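Protein BZZ1 (PDB 2A28) acts in endocytosis and vacuolar trafficking and works with type I myosins to restore actin polarity after salt stress, its second SH3 domain forming this chain. Local coordinates at residues G35-E40 with F48-C53. Sequence-based numbering, arbitrary orientation.
Sequences GWTYGE and FPTSYC
Thr37 and Phe48 form an antiparallel hydrogen-bonded pair, Thr37 N to Phe48 O and Phe48 N to Thr37 O both 2.9 Å, in the hairpin of strands 36-41 and 44-49 of this SH3 domain. Thr50 N, opening the 3-10 turn characteristic of the fold, extends the pairing to Gly35 O at 3.0 Å. Water 1 also donates to Gly35 O and accepts from Ser51 N, linking the turn to the residue just before the strand. On the buried face, Phe48 CG sits between its backbone N and carbonyl carbon (chi1 56°), which lays the ring alongside Thr37: Thr37 CB stands over one ring face, and CG2 reaches CZ at 3.5 Å. The ring edge points at Gly39 N, and Ile25 of strand 24-27 adds to the packing. An alanine at Phe48 would probably leave a gap beneath Thr37 and beside Ile25. The Trp36 ring, on the side of the strand away from Thr37, lies alongside the Pro49 ring, CZ3 to CD 3.7 Å; such positions usually line the SH3 groove for proline-rich ligands, and probably do here. Thr50 OG1 is hydrogen-bonded to Asp31 OD2 and lies 2.7 Å from Thr37 OG1, close enough for a hydrogen bond.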
loop_
_atom_site.group_PDB
_atom_site.type_symbol
_atom_site.label_atom_id
_atom_site.label_comp_id
_atom_site.label_asym_id
_atom_site.label_seq_id
_atom_site.Cartn_x
_atom_site.Cartn_y
_atom_site.Cartn_z
ATOM N N GLY A 35 10.388 -3.916 -0.081
ATOM C CA GLY A 35 9.291 -4.234 -0.989
ATOM C C GLY A 35 7.950 -3.751 -0.482
ATOM O O GLY A 35 6.943 -3.937 -1.180
ATOM N N TRP A 36 7.882 -3.187 0.739
ATOM C CA TRP A 36 6.638 -2.738 1.371
ATOM C C TRP A 36 6.696 -1.252 1.583
ATOM O O TRP A 36 7.686 -0.709 2.080
ATOM C CB TRP A 36 6.457 -3.481 2.704
ATOM C CG TRP A 36 6.323 -4.949 2.462
ATOM C CD1 TRP A 36 7.379 -5.810 2.411
ATOM C CD2 TRP A 36 5.144 -5.725 2.255
ATOM N NE1 TRP A 36 6.943 -7.081 2.165
ATOM C CE2 TRP A 36 5.566 -7.065 2.068
ATOM C CE3 TRP A 36 3.784 -5.402 2.215
ATOM C CZ2 TRP A 36 4.655 -8.066 1.839
ATOM C CZ3 TRP A 36 2.880 -6.407 1.988
ATOM C CH2 TRP A 36 3.334 -7.698 1.802
ATOM N N THR A 37 5.555 -0.616 1.368
ATOM C CA THR A 37 5.322 0.788 1.730
ATOM C C THR A 37 4.257 0.831 2.795
ATOM O O THR A 37 3.342 -0.015 2.803
ATOM C CB THR A 37 4.862 1.541 0.495
ATOM O OG1 THR A 37 5.896 1.508 -0.504
ATOM C CG2 THR A 37 4.485 2.999 0.752
ATOM N N TYR A 38 4.418 1.727 3.737
ATOM C CA TYR A 38 3.423 1.940 4.803
ATOM C C TYR A 38 2.619 3.166 4.397
ATOM O O TYR A 38 3.198 4.249 4.167
ATOM C CB TYR A 38 4.148 2.204 6.115
ATOM C CG TYR A 38 3.239 2.420 7.309
ATOM C CD1 TYR A 38 2.396 1.415 7.711
ATOM C CD2 TYR A 38 3.309 3.622 7.985
ATOM C CE1 TYR A 38 1.589 1.634 8.803
ATOM C CE2 TYR A 38 2.467 3.829 9.101
ATOM C CZ TYR A 38 1.617 2.813 9.488
ATOM O OH TYR A 38 0.762 2.941 10.579
ATOM N N GLY A 39 1.287 3.045 4.302
ATOM C CA GLY A 39 0.495 4.191 3.909
ATOM C C GLY A 39 -0.959 4.019 4.297
ATOM O O GLY A 39 -1.332 3.096 4.971
ATOM N N GLU A 40 -1.742 4.955 3.794
ATOM C CA GLU A 40 -3.146 5.014 4.197
ATOM C C GLU A 40 -4.057 5.310 3.000
ATOM O O GLU A 40 -3.728 6.184 2.198
ATOM C CB GLU A 40 -3.184 6.202 5.162
ATOM C CG GLU A 40 -4.423 6.811 5.717
ATOM C CD GLU A 40 -4.975 7.964 4.903
ATOM O OE1 GLU A 40 -6.187 7.963 4.580
ATOM O OE2 GLU A 40 -4.231 8.926 4.555
ATOM N N PHE A 48 1.701 -2.398 2.354
ATOM C CA PHE A 48 1.254 -3.006 1.094
ATOM C C PHE A 48 2.456 -3.105 0.162
ATOM O O PHE A 48 3.451 -2.379 0.320
ATOM C CB PHE A 48 0.143 -2.174 0.400
ATOM C CG PHE A 48 0.545 -0.757 0.154
ATOM C CD1 PHE A 48 1.055 -0.363 -1.079
ATOM C CD2 PHE A 48 0.439 0.215 1.113
ATOM C CE1 PHE A 48 1.477 0.906 -1.319
ATOM C CE2 PHE A 48 0.836 1.490 0.907
ATOM C CZ PHE A 48 1.327 1.872 -0.332
ATOM N N PRO A 49 2.391 -3.980 -0.846
ATOM C CA PRO A 49 3.555 -4.128 -1.721
ATOM C C PRO A 49 3.718 -2.965 -2.684
ATOM O O PRO A 49 2.848 -2.661 -3.499
ATOM C CB PRO A 49 3.313 -5.443 -2.463
ATOM C CG PRO A 49 2.191 -6.123 -1.744
ATOM C CD PRO A 49 1.394 -5.019 -1.099
ATOM N N THR A 50 4.881 -2.329 -2.649
ATOM C CA THR A 50 5.172 -1.179 -3.472
ATOM C C THR A 50 4.974 -1.443 -4.949
ATOM O O THR A 50 4.473 -0.615 -5.704
ATOM C CB THR A 50 6.643 -0.759 -3.231
ATOM O OG1 THR A 50 6.802 -0.692 -1.818
ATOM C CG2 THR A 50 7.029 0.540 -3.874
ATOM N N SER A 51 5.420 -2.607 -5.401
ATOM C CA SER A 51 5.437 -3.010 -6.780
ATOM C C SER A 51 4.046 -3.307 -7.341
ATOM O O SER A 51 3.885 -3.485 -8.534
ATOM C CB SER A 51 6.329 -4.249 -6.947
ATOM O OG SER A 51 5.751 -5.411 -6.282
ATOM N N TYR A 52 3.035 -3.304 -6.478
ATOM C CA TYR A 52 1.639 -3.355 -6.924
ATOM C C TYR A 52 1.065 -1.981 -7.221
ATOM O O TYR A 52 -0.136 -1.922 -7.554
ATOM C CB TYR A 52 0.799 -4.094 -5.890
ATOM C CG TYR A 52 0.982 -5.574 -5.748
ATOM C CD1 TYR A 52 2.249 -6.168 -5.760
ATOM C CD2 TYR A 52 -0.086 -6.402 -5.526
ATOM C CE1 TYR A 52 2.391 -7.559 -5.607
ATOM C CE2 TYR A 52 0.029 -7.745 -5.368
ATOM C CZ TYR A 52 1.295 -8.330 -5.415
ATOM O OH TYR A 52 1.448 -9.686 -5.231
ATOM N N CYS A 53 1.835 -0.948 -7.143
ATOM C CA CYS A 53 1.429 0.398 -7.338
ATOM C C CYS A 53 2.348 1.150 -8.284
ATOM O O CYS A 53 3.448 0.659 -8.550
ATOM C CB CYS A 53 1.403 1.190 -6.020
ATOM S SG CYS A 53 0.405 0.428 -4.742
HETATM O O HOH W 1 6.872 -4.578 -3.800
#